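Local coordinates for protein probable methyltransferase (Bordetella pertussis, PDB 3KTY) that probably transfers a methyl group from S-adenosyl-L-methionine to RNA as a TrmH-family enzyme, this chain being its SpoU methylase domain, at residues A[15-20]-A[41-46]; A[32-37]-A[164-169]; A[85-90]-A[138-143]. One frame throughout, in Å; residues are numbered along the deposited sequence.

All three contacts belong to one SpoU methylase domain built round a parallel sheet. Contact 1 and contact 3 each join two neighbouring strands of that sheet, their centres about 17 Å apart, and both are partly buried: main-chain bonds carry them, with polar side chains at their outer ends. Contact 2 is buried and of another kind, the end of helix 21-33 against helix 157-172, held by apolar packing and one arginine bond beside the second subunit. Helix 21-33 connects the two strands of contact 1 and ends in contact 2. Contacts 2 and 3 touch directly, through Ala-164 CB and Leu-88 CD2, 3.9 Å apart.

Contact 1: A[15-20]-A[41-46]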
# COMPACT_ATOMS: atom_id res chain seq x y z
N MSE A 15 -11.37 -12.02 -3.35
CA MSE A 15 -10.80 -11.93 -4.68
C MSE A 15 -11.59 -12.76 -5.69
O MSE A 15 -11.71 -13.97 -5.54
CB MSE A 15 -9.38 -12.48 -4.66
CG MSE A 15 -8.37 -11.64 -3.88
SE MSE A 15 -6.73 -12.70 -3.76
CE MSE A 15 -5.91 -12.29 -5.52
N THR A 16 -12.13 -12.12 -6.72
CA THR A 16 -12.82 -12.89 -7.74
C THR A 16 -11.98 -13.29 -8.98
O THR A 16 -11.25 -12.49 -9.57
CB THR A 16 -14.09 -12.18 -8.23
OG1 THR A 16 -13.72 -11.03 -8.99
CG2 THR A 16 -14.98 -11.79 -7.05
N GLN A 17 -12.11 -14.55 -9.36
CA GLN A 17 -11.41 -15.08 -10.51
C GLN A 17 -9.88 -14.96 -10.42
O GLN A 17 -9.23 -14.78 -11.43
CB GLN A 17 -11.90 -14.40 -11.79
CG GLN A 17 -13.10 -15.03 -12.41
CD GLN A 17 -14.39 -14.36 -12.00
OE1 GLN A 17 -15.11 -14.85 -11.13
NE2 GLN A 17 -14.69 -13.24 -12.65
N PRO A 18 -9.30 -15.07 -9.20
CA PRO A 18 -7.84 -14.97 -9.16
C PRO A 18 -7.26 -15.91 -10.18
O PRO A 18 -7.63 -17.06 -10.24
CB PRO A 18 -7.49 -15.49 -7.75
CG PRO A 18 -8.72 -16.21 -7.28
CD PRO A 18 -9.84 -15.41 -7.88
N SER A 19 -6.33 -15.39 -10.97
CA SER A 19 -5.77 -16.12 -12.09
C SER A 19 -4.35 -16.57 -11.76
O SER A 19 -3.93 -17.64 -12.17
CB SER A 19 -5.78 -15.22 -13.33
OG SER A 19 -5.13 -15.83 -14.40
N HIS A 20 -3.63 -15.74 -10.99
CA HIS A 20 -2.22 -15.97 -10.66
C HIS A 20 -2.02 -16.38 -9.19
O HIS A 20 -2.32 -15.60 -8.29
CB HIS A 20 -1.42 -14.69 -10.92
CG HIS A 20 -1.58 -14.15 -12.32
ND1 HIS A 20 -0.90 -14.67 -13.40
CD2 HIS A 20 -2.31 -13.11 -12.79
CE1 HIS A 20 -1.23 -13.99 -14.49
NE2 HIS A 20 -2.08 -13.04 -14.15
N LEU A 41 -11.63 -16.57 -1.79
CA LEU A 41 -11.51 -16.63 -3.24
C LEU A 41 -12.81 -17.08 -3.90
O LEU A 41 -13.41 -18.05 -3.46
CB LEU A 41 -10.47 -17.66 -3.60
CG LEU A 41 -9.02 -17.51 -3.07
CD1 LEU A 41 -8.17 -18.44 -3.86
CD2 LEU A 41 -8.54 -16.10 -3.27
N VAL A 42 -13.25 -16.38 -4.94
CA VAL A 42 -14.40 -16.80 -5.72
C VAL A 42 -13.97 -17.23 -7.14
O VAL A 42 -13.31 -16.48 -7.85
CB VAL A 42 -15.45 -15.68 -5.81
CG1 VAL A 42 -16.48 -15.99 -6.90
CG2 VAL A 42 -16.12 -15.46 -4.45
N ALA A 43 -14.33 -18.45 -7.52
CA ALA A 43 -14.11 -18.97 -8.87
C ALA A 43 -12.67 -18.85 -9.32
O ALA A 43 -12.39 -18.25 -10.34
CB ALA A 43 -15.04 -18.28 -9.89
N PRO A 44 -11.75 -19.44 -8.56
CA PRO A 44 -10.36 -19.29 -8.99
C PRO A 44 -10.12 -20.11 -10.24
O PRO A 44 -10.90 -21.03 -10.52
CB PRO A 44 -9.57 -19.85 -7.81
CG PRO A 44 -10.57 -20.76 -7.11
CD PRO A 44 -11.88 -20.07 -7.24
N ARG A 45 -9.07 -19.78 -10.99
CA ARG A 45 -8.78 -20.52 -12.21
C ARG A 45 -8.59 -22.01 -11.95
O ARG A 45 -9.00 -22.87 -12.75
CB ARG A 45 -7.52 -19.99 -12.88
CG ARG A 45 -7.24 -20.75 -14.18
CD ARG A 45 -6.03 -20.26 -14.89
NE ARG A 45 -5.86 -20.88 -16.22
CZ ARG A 45 -4.72 -20.82 -16.88
NH1 ARG A 45 -4.58 -21.37 -18.07
NH2 ARG A 45 -3.70 -20.19 -16.31
N PHE A 46 -7.91 -22.32 -10.84
CA PHE A 46 -7.57 -23.69 -10.48
C PHE A 46 -8.12 -24.14 -9.15
O PHE A 46 -8.16 -23.37 -8.20
CB PHE A 46 -6.07 -23.85 -10.45
CG PHE A 46 -5.44 -23.71 -11.78
CD1 PHE A 46 -4.27 -23.00 -11.94
CD2 PHE A 46 -6.05 -24.27 -12.90
CE1 PHE A 46 -3.71 -22.88 -13.19
CE2 PHE A 46 -5.49 -24.15 -14.14
CZ PHE A 46 -4.32 -23.45 -14.29
O HOH W 1 -2.65 -19.03 -13.92
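Leu-41 and Met-15, a selenomethionine, lie side by side on one face of the sheet, pointing the same way, with Leu-41 CD2 3.9 Å from Met-15 SE. They belong to a beta-alpha-beta unit, strand 11-16, helix 21-33 and strand 39-42, whose strands pair in parallel here. Leu-41 CG stands anti to its carbonyl carbon (chi1 -59°). Of its two methyls CD2 is shared, touching CB and SE of Met-15 and also Pro-18 CG, which CD1 reaches as well. The same ring carbon, Pro-18 CG, also packs 3.8 Å from Pro-44 CB, the two prolines lying alongside each other just beyond the strand ends. Helix 21-33 closes this side, Ala-27 on Met-15 and Val-24 on Pro-18. On the other face Thr-16 CG2 comes within 4.1 Å of Val-42 CB; the hydroxyl of Thr-16 is bonded to Leu-125 O of the neighbouring strand.

Between the faces, Val-42 N donates to Met-15 O and Gln-17 N to Val-42 O, the latter at 2.7 Å and nearly along the C=O axis, so that Val-42 is gripped through both its N and its O. Past the strands the two chains stay together: Gln-17 CA makes a CA-H...O contact with Ala-43 O at 3.3 Å, and Arg-45 N donates to Pro-18 O at 3.2 Å. Gln-17 bends back at chi2 (96°), and its OE1 ends near Ala-43 CB. At the polar edge, the extended Arg-45 carries one face of its guanidinium against Phe-46 CZ, while a water at the edge of that plane accepts from Arg-45 NH2 (2.9 Å) and donates to Ser-19 O (2.6 Å).

Contact 2: A[32-37]-A[164-169]; sequences KTMGFG and AAWELR
Met-34, a selenomethionine, faces Trp-166 with CA atoms 6.0 Å apart, where the chain leaves helix 21-33 through a Schellman motif: Gly-35 takes a positive phi (93°) and its N bonds back to Lys-32 O. The Met-34 side chain lies on helix 157-172, its CG 3.6 Å from Ala-165 CB. The bend at chi2 (-52°) sets Met-34 SE against CA and CB of Trp-166. Met-34 SE sits at the edge of the indole, 5.4 Å from the centroid of the Trp-166 six-membered ring, a Met-aromatic contact. Phe-36 meets the same helix at Ala-165 and a turn on at Leu-168. Phe-36 CZ is 3.7 Å from Leu-168 CB, the two side chains crossing at about a right angle, and CE2 of the same ring, at its edge, is 3.5 Å from Ala-165 O; Phe-13 of strand 11-16 meets this ring edge-to-face.

Arg-169, extended from CG to NE, runs over the carbonyl of Met-34 and donates from NH1 to Met-34 O at 2.9 Å. The donor stands well above the carbonyl plane, and the N-H...O angle is 148°. Arg-169 NE bonds to Pro-147 O of the second subunit, and Trp-166 NE1 to Glu-167 of that subunit. The arrangement is thus a C-capped helix end packed on helix 157-172 at the dimer interface, consistent with the dimers of the SPOUT superfamily.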
# COMPACT_ATOMS: atom_id res chain seq x y z
N LYS A 32 -2.47 -9.90 6.24
CA LYS A 32 -1.98 -10.18 7.55
C LYS A 32 -1.18 -9.00 8.10
O LYS A 32 -1.29 -8.71 9.29
CB LYS A 32 -1.13 -11.45 7.57
CG LYS A 32 -0.98 -11.98 8.97
CD LYS A 32 -0.23 -13.28 8.97
CE LYS A 32 -0.30 -13.95 10.35
NZ LYS A 32 0.94 -14.73 10.59
N THR A 33 -0.36 -8.36 7.27
CA THR A 33 0.45 -7.25 7.77
C THR A 33 -0.39 -6.11 8.32
O THR A 33 0.10 -5.30 9.11
CB THR A 33 1.45 -6.65 6.71
OG1 THR A 33 0.73 -5.93 5.69
CG2 THR A 33 2.26 -7.73 6.09
N MSE A 34 -1.63 -6.02 7.87
CA MSE A 34 -2.58 -5.03 8.33
C MSE A 34 -3.44 -5.55 9.48
O MSE A 34 -4.32 -4.87 9.96
CB MSE A 34 -3.47 -4.55 7.16
CG MSE A 34 -2.66 -3.79 6.03
SE MSE A 34 -1.55 -2.31 6.81
CE MSE A 34 0.01 -2.45 5.63
N GLY A 35 -3.19 -6.78 9.91
CA GLY A 35 -3.94 -7.33 11.01
C GLY A 35 -5.17 -8.15 10.62
O GLY A 35 -5.91 -8.56 11.49
N PHE A 36 -5.38 -8.41 9.34
CA PHE A 36 -6.54 -9.20 8.93
C PHE A 36 -6.22 -10.67 8.63
O PHE A 36 -5.17 -10.99 8.08
CB PHE A 36 -7.26 -8.54 7.77
CG PHE A 36 -7.75 -7.14 8.08
CD1 PHE A 36 -8.96 -6.95 8.75
CD2 PHE A 36 -7.00 -6.02 7.72
CE1 PHE A 36 -9.43 -5.63 9.04
CE2 PHE A 36 -7.48 -4.68 8.01
CZ PHE A 36 -8.69 -4.50 8.67
N GLY A 37 -7.15 -11.56 8.94
CA GLY A 37 -6.87 -12.96 8.70
C GLY A 37 -7.80 -13.67 7.73
O GLY A 37 -7.63 -14.87 7.51
N ALA A 164 -6.36 -0.99 0.55
CA ALA A 164 -7.66 -1.17 1.22
C ALA A 164 -7.53 -1.61 2.67
O ALA A 164 -8.18 -1.10 3.58
CB ALA A 164 -8.47 -2.18 0.47
N ALA A 165 -6.65 -2.58 2.87
CA ALA A 165 -6.44 -3.11 4.18
C ALA A 165 -5.76 -2.08 5.09
O ALA A 165 -6.01 -2.06 6.28
CB ALA A 165 -5.63 -4.42 4.11
N TRP A 166 -4.89 -1.24 4.52
CA TRP A 166 -4.29 -0.17 5.32
C TRP A 166 -5.40 0.83 5.76
O TRP A 166 -5.56 1.12 6.94
CB TRP A 166 -3.07 0.49 4.58
CG TRP A 166 -2.88 1.84 5.00
CD1 TRP A 166 -3.19 2.94 4.30
CD2 TRP A 166 -2.42 2.28 6.28
NE1 TRP A 166 -2.93 4.07 5.05
CE2 TRP A 166 -2.46 3.69 6.28
CE3 TRP A 166 -1.98 1.61 7.44
CZ2 TRP A 166 -2.09 4.46 7.38
CZ3 TRP A 166 -1.60 2.38 8.54
CH2 TRP A 166 -1.66 3.78 8.49
N GLU A 167 -6.21 1.30 4.83
CA GLU A 167 -7.35 2.19 5.16
C GLU A 167 -8.28 1.63 6.22
O GLU A 167 -8.68 2.32 7.18
CB GLU A 167 -8.14 2.45 3.89
CG GLU A 167 -7.35 3.47 2.94
CD GLU A 167 -7.23 4.89 3.51
OE1 GLU A 167 -7.98 5.25 4.44
OE2 GLU A 167 -6.38 5.67 3.03
N LEU A 168 -8.60 0.35 6.07
CA LEU A 168 -9.45 -0.32 7.01
C LEU A 168 -8.80 -0.45 8.35
O LEU A 168 -9.40 -0.22 9.37
CB LEU A 168 -9.83 -1.70 6.48
CG LEU A 168 -10.95 -1.62 5.43
CD1 LEU A 168 -11.12 -2.97 4.80
CD2 LEU A 168 -12.22 -1.16 6.12
N ARG A 169 -7.54 -0.83 8.36
CA ARG A 169 -6.86 -0.89 9.64
C ARG A 169 -6.88 0.47 10.34
O ARG A 169 -7.20 0.59 11.53
CB ARG A 169 -5.41 -1.35 9.40
CG ARG A 169 -4.53 -1.21 10.61
CD ARG A 169 -3.13 -1.92 10.38
NE ARG A 169 -2.43 -1.89 11.65
CZ ARG A 169 -2.68 -2.72 12.66
NH1 ARG A 169 -3.57 -3.69 12.52
NH2 ARG A 169 -2.04 -2.58 13.80

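Contact 3: A[85-90]-A[138-143]; sequences AFALTT and ELCHRI
Phe-86 lies alongside Arg-142, both pointing the same way from the sheet, and its CD1 rests 3.6 Å from Arg-142 CB. Only the root of the arginine takes part, CB and CG along the ring's CD1-CE1 side; the chain bends at chi2 and chi3, and its end leads away from strand 84-89. Leu-108 of helix 102-115 packs on both residues. On the opposite face Ala-87 CB meets Cys-140 SG at 3.8 Å and, more loosely, Ile-143 CG2.

The backbones join in parallel. Ala-87 N donates to Arg-142 O at 2.7 Å, and Arg-142 N to Ala-85 O at 3.2 Å. Ala-85 O takes a second bond, from His-141 N at 3.0 Å, with both donors in the carbonyl plane; the bond from His-141 is the more bent, at 132° against 165°. His-141 also turns its ring back on the same residue: its ND1 accepts from Ala-85 N at 2.9 Å, consistent with an unprotonated ND1. The peptide N lies 26° out of the imidazole plane. Ala-85 is thereby held through both its N and its O by the turn leading into strand 142-145. This is the pairing of strands 84-89 and 142-145, two neighbours in the parallel sheet of the alpha-beta-alpha sandwich that forms the SpoU methylase domain.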
# COMPACT_ATOMS: atom_id res chain seq x y z
N ALA A 85 -20.82 -4.74 1.92
CA ALA A 85 -19.83 -5.20 1.00
C ALA A 85 -19.47 -4.11 0.05
O ALA A 85 -20.34 -3.55 -0.60
CB ALA A 85 -20.31 -6.42 0.24
N PHE A 86 -18.18 -3.82 -0.04
CA PHE A 86 -17.71 -2.85 -1.04
C PHE A 86 -17.14 -3.49 -2.28
O PHE A 86 -16.26 -4.36 -2.21
CB PHE A 86 -16.66 -1.91 -0.44
CG PHE A 86 -17.18 -1.05 0.62
CD1 PHE A 86 -17.75 0.18 0.31
CD2 PHE A 86 -17.13 -1.45 1.96
CE1 PHE A 86 -18.23 1.02 1.31
CE2 PHE A 86 -17.61 -0.62 2.98
CZ PHE A 86 -18.16 0.61 2.65
N ALA A 87 -17.66 -3.08 -3.43
CA ALA A 87 -17.01 -3.43 -4.69
C ALA A 87 -15.83 -2.47 -4.94
O ALA A 87 -16.02 -1.29 -5.21
CB ALA A 87 -17.99 -3.32 -5.81
N LEU A 88 -14.61 -2.99 -4.88
CA LEU A 88 -13.41 -2.19 -5.17
C LEU A 88 -13.03 -2.11 -6.66
O LEU A 88 -12.80 -3.13 -7.33
CB LEU A 88 -12.24 -2.75 -4.36
CG LEU A 88 -11.08 -1.77 -4.20
CD1 LEU A 88 -11.60 -0.36 -4.19
CD2 LEU A 88 -10.33 -2.05 -2.93
N THR A 89 -12.94 -0.91 -7.18
CA THR A 89 -12.62 -0.74 -8.60
C THR A 89 -11.49 0.26 -8.92
O THR A 89 -10.99 1.00 -8.04
CB THR A 89 -13.85 -0.29 -9.35
OG1 THR A 89 -14.07 1.10 -9.08
CG2 THR A 89 -15.08 -1.09 -8.91
N THR A 90 -11.09 0.26 -10.19
CA THR A 90 -10.29 1.36 -10.74
C THR A 90 -10.73 1.63 -12.19
O THR A 90 -10.20 1.04 -13.13
CB THR A 90 -8.76 1.12 -10.62
OG1 THR A 90 -8.49 -0.29 -10.64
CG2 THR A 90 -8.23 1.72 -9.32
N GLU A 138 -23.29 -5.40 -8.97
CA GLU A 138 -24.67 -5.21 -8.50
C GLU A 138 -24.97 -5.95 -7.19
O GLU A 138 -25.86 -5.55 -6.45
CB GLU A 138 -25.73 -5.54 -9.56
CG GLU A 138 -27.09 -4.84 -9.24
CD GLU A 138 -28.26 -5.22 -10.17
OE1 GLU A 138 -28.07 -6.00 -11.14
OE2 GLU A 138 -29.39 -4.73 -9.92
N LEU A 139 -24.21 -7.01 -6.92
CA LEU A 139 -24.38 -7.78 -5.69
C LEU A 139 -23.84 -7.08 -4.44
O LEU A 139 -24.12 -7.50 -3.33
CB LEU A 139 -23.70 -9.14 -5.83
CG LEU A 139 -24.28 -10.16 -6.83
CD1 LEU A 139 -23.47 -11.45 -6.83
CD2 LEU A 139 -25.77 -10.44 -6.57
N CYS A 140 -23.05 -6.03 -4.62
CA CYS A 140 -22.45 -5.35 -3.45
C CYS A 140 -23.27 -4.16 -2.98
O CYS A 140 -24.11 -3.64 -3.72
CB CYS A 140 -21.03 -4.89 -3.77
SG CYS A 140 -19.95 -6.22 -4.26
N HIS A 141 -23.06 -3.72 -1.75
CA HIS A 141 -23.84 -2.59 -1.25
C HIS A 141 -23.36 -1.29 -1.85
O HIS A 141 -24.16 -0.44 -2.23
CB HIS A 141 -23.82 -2.54 0.27
CG HIS A 141 -24.37 -3.78 0.90
ND1 HIS A 141 -23.60 -4.89 1.18
CD2 HIS A 141 -25.63 -4.10 1.29
CE1 HIS A 141 -24.35 -5.83 1.72
NE2 HIS A 141 -25.59 -5.37 1.80
N ARG A 142 -22.04 -1.17 -1.98
CA ARG A 142 -21.44 0.06 -2.49
C ARG A 142 -20.30 -0.22 -3.44
O ARG A 142 -19.70 -1.31 -3.41
CB ARG A 142 -20.89 0.88 -1.34
CG ARG A 142 -21.93 1.31 -0.36
CD ARG A 142 -22.63 2.55 -0.84
NE ARG A 142 -22.94 3.36 0.31
CZ ARG A 142 -22.44 4.56 0.56
NH1 ARG A 142 -22.81 5.18 1.66
NH2 ARG A 142 -21.60 5.15 -0.28
N ILE A 143 -20.03 0.79 -4.27
CA ILE A 143 -18.83 0.84 -5.09
C ILE A 143 -17.88 1.77 -4.39
O ILE A 143 -18.27 2.83 -3.91
CB ILE A 143 -19.08 1.50 -6.44
CG1 ILE A 143 -20.53 2.02 -6.54
CG2 ILE A 143 -18.69 0.58 -7.56
CD1 ILE A 143 -21.55 1.04 -7.19